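Local coordinates for protein transcriptional regulator (Pseudomonas aeruginosa, PDB 3E7Q) that probably binds DNA at cis-regulatory sites and controls transcription, most likely as a repressor of the TetR family, at residues A17-A22 / R38-E43; A22-L27 / A63-A68; T70-R75 / A102-P107. All blocks are in the same frame, centred on the assembly; numbering follows the deposited sequence.

Contact 1 of 3, residues A17-A22 / R38-E43; sequences ALLIEA and RKICAE
The methyl of A22 comes down on the backbone of segment 38-43, with its CB 3.4 Å from I40 O and 3.8 Å from E43 CB. A side chain of a single methyl suits so near an approach of the backbones: the CA atoms of A22 and E43 lie 4.9 Å apart. E43 in turn brings its CB to 3.5 Å from A22 O. A second patch of contact is purely apolar. L19 and I40 cross at about a right angle, and the CD1 branch of L19 meets I40 CG2 at 3.9 Å. The same CG2 lies 4.1 Å from A22 CB, so this one methyl branch meets both L19 and A22; it stands anti to the backbone N of I40, while CG1 takes the place beside that N.

These two helices belong to the TetR-type DNA-binding domain, and 38-43 falls within its predicted helix-turn-helix. Their short segments run at 110° to each other, with axes 8.7 Å apart at closest approach.

Farther out, the E43 chain bends at chi2 (-62°) and carries its carboxylate away from A22 to a salt bridge with R29, farther along helix 12-34. L19 also packs on I51 of helix 48-54 and on F7, while I40 reaches L61 of helix 58-82.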
# COMPACT_ATOMS: atom_id res chain seq x y z
N ALA B 17 8.67 23.17 11.04
CA ALA B 17 7.54 23.06 10.13
C ALA B 17 7.94 23.25 8.66
O ALA B 17 7.50 22.52 7.78
CB ALA B 17 6.49 24.12 10.51
N LEU B 18 8.77 24.26 8.43
CA LEU B 18 9.20 24.67 7.10
C LEU B 18 10.05 23.56 6.51
O LEU B 18 9.79 23.12 5.40
CB LEU B 18 9.99 25.98 7.21
CG LEU B 18 10.55 26.62 5.94
CD1 LEU B 18 9.46 26.86 4.90
CD2 LEU B 18 11.26 27.94 6.33
N LEU B 19 11.00 23.07 7.29
CA LEU B 19 11.84 21.94 6.90
C LEU B 19 11.05 20.64 6.62
O LEU B 19 11.41 19.91 5.68
CB LEU B 19 12.96 21.68 7.93
CG LEU B 19 14.40 22.20 7.61
CD1 LEU B 19 14.85 22.20 6.11
CD2 LEU B 19 14.59 23.60 8.15
N ILE B 20 10.01 20.35 7.43
CA ILE B 20 9.18 19.15 7.28
C ILE B 20 8.51 19.22 5.91
O ILE B 20 8.60 18.26 5.14
CB ILE B 20 8.10 18.98 8.47
CG1 ILE B 20 8.73 18.28 9.68
CG2 ILE B 20 6.85 18.20 8.01
CD1 ILE B 20 8.15 18.65 11.02
N GLU B 21 7.91 20.38 5.59
CA GLU B 21 7.29 20.63 4.27
C GLU B 21 8.32 20.59 3.08
O GLU B 21 7.99 20.11 1.99
CB GLU B 21 6.48 21.96 4.29
CG GLU B 21 5.70 22.30 2.97
CD GLU B 21 4.96 23.69 2.96
OE1 GLU B 21 5.62 24.75 2.77
OE2 GLU B 21 3.69 23.70 3.10
N ALA B 22 9.55 21.10 3.27
CA ALA B 22 10.60 20.96 2.24
C ALA B 22 11.02 19.48 2.00
O ALA B 22 11.25 19.04 0.84
CB ALA B 22 11.82 21.82 2.57
N ARG B 38 20.83 18.71 0.75
CA ARG B 38 20.95 19.75 -0.29
C ARG B 38 19.64 19.91 -1.09
O ARG B 38 19.10 21.00 -1.18
CB ARG B 38 22.17 19.49 -1.24
CG ARG B 38 23.61 19.92 -0.68
CD ARG B 38 24.71 20.36 -1.73
NE ARG B 38 25.09 21.79 -1.50
CZ ARG B 38 24.81 22.83 -2.31
NH1 ARG B 38 24.20 22.65 -3.48
NH2 ARG B 38 25.16 24.08 -1.95
N LYS B 39 19.11 18.82 -1.64
CA LYS B 39 17.83 18.87 -2.34
C LYS B 39 16.61 19.26 -1.46
O LYS B 39 15.59 19.76 -1.99
CB LYS B 39 17.57 17.57 -3.08
CG LYS B 39 18.51 17.32 -4.25
CD LYS B 39 18.29 15.89 -4.79
CE LYS B 39 18.90 15.68 -6.19
NZ LYS B 39 18.77 14.24 -6.67
N ILE B 40 16.73 19.06 -0.14
CA ILE B 40 15.71 19.47 0.84
C ILE B 40 15.76 20.98 0.98
O ILE B 40 14.73 21.66 0.89
CB ILE B 40 15.89 18.75 2.24
CG1 ILE B 40 15.43 17.28 2.15
CG2 ILE B 40 15.10 19.44 3.34
CD1 ILE B 40 15.94 16.39 3.26
N CYS B 41 16.97 21.50 1.18
CA CYS B 41 17.22 22.96 1.20
C CYS B 41 16.76 23.67 -0.09
O CYS B 41 16.26 24.80 -0.04
CB CYS B 41 18.70 23.24 1.50
SG CYS B 41 19.12 22.70 3.20
N ALA B 42 16.87 22.96 -1.22
CA ALA B 42 16.40 23.47 -2.53
C ALA B 42 14.89 23.71 -2.52
O ALA B 42 14.43 24.66 -3.15
CB ALA B 42 16.79 22.53 -3.68
N GLU B 43 14.14 22.87 -1.80
CA GLU B 43 12.70 23.06 -1.63
C GLU B 43 12.43 24.16 -0.63
O GLU B 43 11.63 25.03 -0.92
CB GLU B 43 12.01 21.76 -1.23
CG GLU B 43 12.21 20.60 -2.26
CD GLU B 43 11.64 20.88 -3.68
OE1 GLU B 43 10.64 21.64 -3.80
OE2 GLU B 43 12.18 20.31 -4.67

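Contact 2 of 3, residues A22-L27 / A63-A68; sequences ATLACL and AEAYLA
T23 meets A65 through methyl groups alone: T23 CG2 lies 3.9 Å from A65 CB, and their CA atoms, 6.7 Å apart, are the nearest pair between the two segments. Threonine suits the place because its two branches do different work. CG2 stands anti to the backbone N (the OG1 torsion, chi1, is -55°) and takes the apolar contact, whereas OG1, beside that N, is turned back onto its own helix and hydrogen-bonded to L19 O one turn earlier. The hydroxyl is thus satisfied inside a buried interface without needing a partner on the other helix.

Next in sequence, L24 reaches the same methyl. Its CA–CB bond does not aim at segment 63-68, but the longer side chain curves in at its tip, and CD2 stops 4.0 Å from A65 CB. The A65 methyl is therefore touched by T23 and by L24, both from neighbouring positions on one helix. Alanine is apt here, since its single methyl is enough to meet both side chains while its backbone stays near T23. No hydrogen bond crosses the contact, and the 105 Å² buried between the segments is small.

L27, one turn beyond T23, points the same way but stays 5.2 Å from the segment 63-68; its side chain packs on V62, just before that segment on the same helix, and on F116. Helix 12-34 is thereby wedged among three others: T23 also touches I40 of helix 37-44 and L61 of helix 58-82, and L24 packs on V69 and on A112 and F116 of helix 110-120. On the other segment, Y66 stacks on F116 and its OH is hydrogen-bonded to H130 ND1, so that helix 58-82 meets helix 12-34 through A65 and helices 110-120 and 124-152 through Y66.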
# COMPACT_ATOMS: atom_id res chain seq x y z
N ALA B 22 9.55 21.10 3.27
CA ALA B 22 10.60 20.96 2.24
C ALA B 22 11.02 19.48 2.00
O ALA B 22 11.25 19.04 0.84
CB ALA B 22 11.82 21.82 2.57
N THR B 23 11.12 18.72 3.10
CA THR B 23 11.42 17.29 3.07
C THR B 23 10.32 16.55 2.30
O THR B 23 10.64 15.72 1.42
CB THR B 23 11.57 16.74 4.52
OG1 THR B 23 12.57 17.52 5.19
CG2 THR B 23 11.98 15.28 4.57
N LEU B 24 9.04 16.85 2.61
CA LEU B 24 7.95 16.18 1.88
C LEU B 24 7.95 16.47 0.36
O LEU B 24 7.59 15.59 -0.44
CB LEU B 24 6.59 16.49 2.49
CG LEU B 24 6.38 16.05 3.95
CD1 LEU B 24 5.19 16.82 4.50
CD2 LEU B 24 6.24 14.50 4.04
N ALA B 25 8.35 17.68 -0.02
CA ALA B 25 8.37 18.15 -1.42
C ALA B 25 9.51 17.54 -2.14
O ALA B 25 9.38 17.08 -3.27
CB ALA B 25 8.46 19.75 -1.52
N CYS B 26 10.65 17.50 -1.47
CA CYS B 26 11.78 16.76 -1.99
C CYS B 26 11.53 15.25 -2.19
O CYS B 26 12.00 14.69 -3.20
CB CYS B 26 12.99 16.97 -1.10
SG CYS B 26 14.37 16.04 -1.67
N LEU B 27 10.83 14.60 -1.24
CA LEU B 27 10.50 13.20 -1.38
C LEU B 27 9.58 12.93 -2.57
O LEU B 27 9.73 11.92 -3.27
CB LEU B 27 9.83 12.68 -0.11
CG LEU B 27 10.65 12.54 1.17
CD1 LEU B 27 9.69 12.26 2.30
CD2 LEU B 27 11.78 11.48 1.08
N ALA B 63 12.57 10.91 8.97
CA ALA B 63 11.92 10.47 10.21
C ALA B 63 11.11 11.59 10.86
O ALA B 63 9.97 11.37 11.28
CB ALA B 63 12.93 9.90 11.21
N GLU B 64 11.65 12.80 10.93
CA GLU B 64 10.85 13.92 11.46
C GLU B 64 9.59 14.22 10.63
O GLU B 64 8.50 14.46 11.19
CB GLU B 64 11.64 15.21 11.56
CG GLU B 64 12.29 15.54 12.92
CD GLU B 64 11.31 15.57 14.12
OE1 GLU B 64 10.76 16.66 14.47
OE2 GLU B 64 11.16 14.49 14.74
N ALA B 65 9.72 14.26 9.31
CA ALA B 65 8.55 14.39 8.42
C ALA B 65 7.52 13.23 8.59
O ALA B 65 6.30 13.48 8.57
CB ALA B 65 8.96 14.50 6.98
N TYR B 66 8.03 12.00 8.69
CA TYR B 66 7.23 10.81 8.88
C TYR B 66 6.44 10.93 10.18
O TYR B 66 5.26 10.73 10.19
CB TYR B 66 8.12 9.53 8.90
CG TYR B 66 7.44 8.14 8.72
CD1 TYR B 66 6.07 8.00 8.49
CD2 TYR B 66 8.18 7.01 8.73
CE1 TYR B 66 5.49 6.77 8.32
CE2 TYR B 66 7.62 5.76 8.55
CZ TYR B 66 6.28 5.64 8.34
OH TYR B 66 5.72 4.39 8.17
N LEU B 67 7.11 11.34 11.25
CA LEU B 67 6.47 11.55 12.54
C LEU B 67 5.39 12.62 12.57
O LEU B 67 4.37 12.46 13.26
CB LEU B 67 7.52 11.89 13.60
CG LEU B 67 8.01 10.70 14.42
CD1 LEU B 67 9.30 11.01 15.20
CD2 LEU B 67 6.87 10.18 15.40
N ALA B 68 5.66 13.74 11.89
CA ALA B 68 4.71 14.81 11.71
C ALA B 68 3.49 14.28 10.96
O ALA B 68 2.39 14.54 11.36
CB ALA B 68 5.33 16.00 10.97

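Contact 3 of 3, residues T70-R75 / A102-P107; sequences TGRVMR and AELLDP
V73 and L104 form the apolar centre of a small surface contact, in which the short, weakly bonded helix 102-105 lies against the middle of the long helix 58-82. V73 CG2 is 3.6 Å from L104 CD2, and their CA atoms, at 6.9 Å, are the nearest pair between the two segments. With CG1 of V73 anti to the backbone N (chi1 164°), CG2 lies beside that N, and it is CG2 that touches. Beta-branched valine offers a short apolar surface close to its backbone on this partly exposed side of the helix, while the longer leucine spans the remaining distance, bending in toward V73 at its tip.

R72 adds the polar margin. Its chain is extended from CG to NE and runs antiparallel alongside L104, bringing NH1 to 3.8 Å from L104 CD2. The guanidinium ends beside the backbone of E103, whose carbonyl O lies off its edge, 3.6 Å from NH2; this is too long to count as a hydrogen bond. NH2 also lies 3.7 Å from E103 CB. The charged ends stay apart, with R72 NH2 6.6 Å from E103 OE1, so any attraction between them is probably a diffuse one. Arginine suits this margin, for its long aliphatic part runs past L104 and carries the guanidinium to the E103 backbone.

Beyond the pair, L104 packs on L76 and L77, one turn farther along helix 58-82, and its carbonyl O accepts a hydrogen bond from W174 NE1 of helix 159-179. The arrangement belongs to the all-helical TetR fold, in which a long helix leads from the DNA-binding domain into the C-terminal regulatory domain, here of the BetI-type family, and packs against that domain's helices.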
# COMPACT_ATOMS: atom_id res chain seq x y z
N THR B 70 2.26 11.11 10.28
CA THR B 70 1.55 10.15 11.13
C THR B 70 0.89 10.75 12.35
O THR B 70 -0.21 10.36 12.69
CB THR B 70 2.46 8.96 11.57
OG1 THR B 70 3.61 9.45 12.26
CG2 THR B 70 2.88 8.12 10.33
N GLY B 71 1.56 11.70 13.01
CA GLY B 71 1.00 12.43 14.15
C GLY B 71 -0.31 13.11 13.82
O GLY B 71 -1.29 13.06 14.60
N ARG B 72 -0.33 13.75 12.65
CA ARG B 72 -1.45 14.52 12.20
C ARG B 72 -2.64 13.64 11.89
O ARG B 72 -3.76 13.95 12.30
CB ARG B 72 -1.07 15.32 10.93
CG ARG B 72 -2.26 15.93 10.27
CD ARG B 72 -1.93 16.74 9.06
NE ARG B 72 -3.18 17.03 8.35
CZ ARG B 72 -3.85 16.17 7.56
NH1 ARG B 72 -3.37 14.95 7.35
NH2 ARG B 72 -5.01 16.54 6.97
N VAL B 73 -2.41 12.56 11.13
CA VAL B 73 -3.44 11.54 10.87
C VAL B 73 -4.09 11.03 12.18
O VAL B 73 -5.32 11.03 12.33
CB VAL B 73 -2.90 10.32 10.09
CG1 VAL B 73 -3.91 9.07 10.19
CG2 VAL B 73 -2.59 10.67 8.67
N MET B 74 -3.24 10.62 13.12
CA MET B 74 -3.72 10.18 14.43
C MET B 74 -4.50 11.19 15.24
O MET B 74 -5.42 10.80 15.96
CB MET B 74 -2.56 9.72 15.30
CG MET B 74 -2.03 8.38 14.84
SD MET B 74 -3.20 6.99 14.92
CE MET B 74 -3.64 7.09 16.66
N ARG B 75 -4.10 12.46 15.18
CA ARG B 75 -4.86 13.51 15.83
C ARG B 75 -6.25 13.59 15.26
O ARG B 75 -7.23 13.74 15.99
CB ARG B 75 -4.23 14.88 15.68
CG ARG B 75 -3.27 15.22 16.79
CD ARG B 75 -2.98 16.75 16.80
NE ARG B 75 -2.34 17.24 15.57
CZ ARG B 75 -1.07 16.99 15.19
NH1 ARG B 75 -0.27 16.19 15.91
NH2 ARG B 75 -0.60 17.50 14.05
N ALA B 102 -11.72 14.44 2.69
CA ALA B 102 -10.70 15.09 1.86
C ALA B 102 -9.36 15.29 2.58
O ALA B 102 -8.31 15.22 1.98
CB ALA B 102 -11.25 16.42 1.38
N GLU B 103 -9.40 15.51 3.88
CA GLU B 103 -8.20 15.69 4.70
C GLU B 103 -7.30 14.43 4.67
O GLU B 103 -6.15 14.47 4.21
CB GLU B 103 -8.61 16.08 6.12
CG GLU B 103 -9.29 17.49 6.25
CD GLU B 103 -10.76 17.56 5.72
OE1 GLU B 103 -11.48 16.55 5.82
OE2 GLU B 103 -11.19 18.65 5.20
N LEU B 104 -7.85 13.29 5.08
CA LEU B 104 -7.07 12.04 5.08
C LEU B 104 -7.07 11.33 3.70
O LEU B 104 -6.22 10.46 3.44
CB LEU B 104 -7.56 11.10 6.19
CG LEU B 104 -7.32 11.73 7.56
CD1 LEU B 104 -7.89 10.89 8.68
CD2 LEU B 104 -5.82 12.06 7.83
N LEU B 105 -8.00 11.70 2.81
CA LEU B 105 -8.02 11.06 1.49
C LEU B 105 -7.27 11.88 0.44
O LEU B 105 -7.26 11.52 -0.73
CB LEU B 105 -9.46 10.68 1.08
CG LEU B 105 -9.60 9.48 0.12
CD1 LEU B 105 -9.07 8.14 0.70
CD2 LEU B 105 -11.03 9.33 -0.39
N ASP B 106 -6.60 12.95 0.86
CA ASP B 106 -5.80 13.81 -0.03
C ASP B 106 -4.75 13.02 -0.81
O ASP B 106 -3.74 12.56 -0.23
CB ASP B 106 -5.11 14.94 0.77
CG ASP B 106 -4.20 15.85 -0.11
OD1 ASP B 106 -4.46 16.00 -1.35
OD2 ASP B 106 -3.24 16.43 0.45
N PRO B 107 -4.95 12.91 -2.13
CA PRO B 107 -4.02 12.09 -2.90
C PRO B 107 -2.64 12.73 -3.01
O PRO B 107 -1.70 12.08 -3.45
CB PRO B 107 -4.70 12.03 -4.28
CG PRO B 107 -5.42 13.37 -4.39
CD PRO B 107 -5.97 13.55 -2.99

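From the N terminus, helix 12-34 supplies the first half of contacts 1 and 2, which share A22. Contact 1 closes the shorter loop, when the chain returns as helix 37-44; contact 2 closes a longer one, after helix 48-54, on helix 58-82. Their segments alternate along the chain, so the two loops cross, and they touch in space: K39 CB packs on C26 SG, for example. Contact 3 follows in series, beginning on the same helix 58-82 and closing on helix 102-105. Contacts 1 and 2 tie together the DNA-binding domain, whereas contact 3, its centre about 14 Å from that of contact 2, joins helix 58-82 to the C-terminal part.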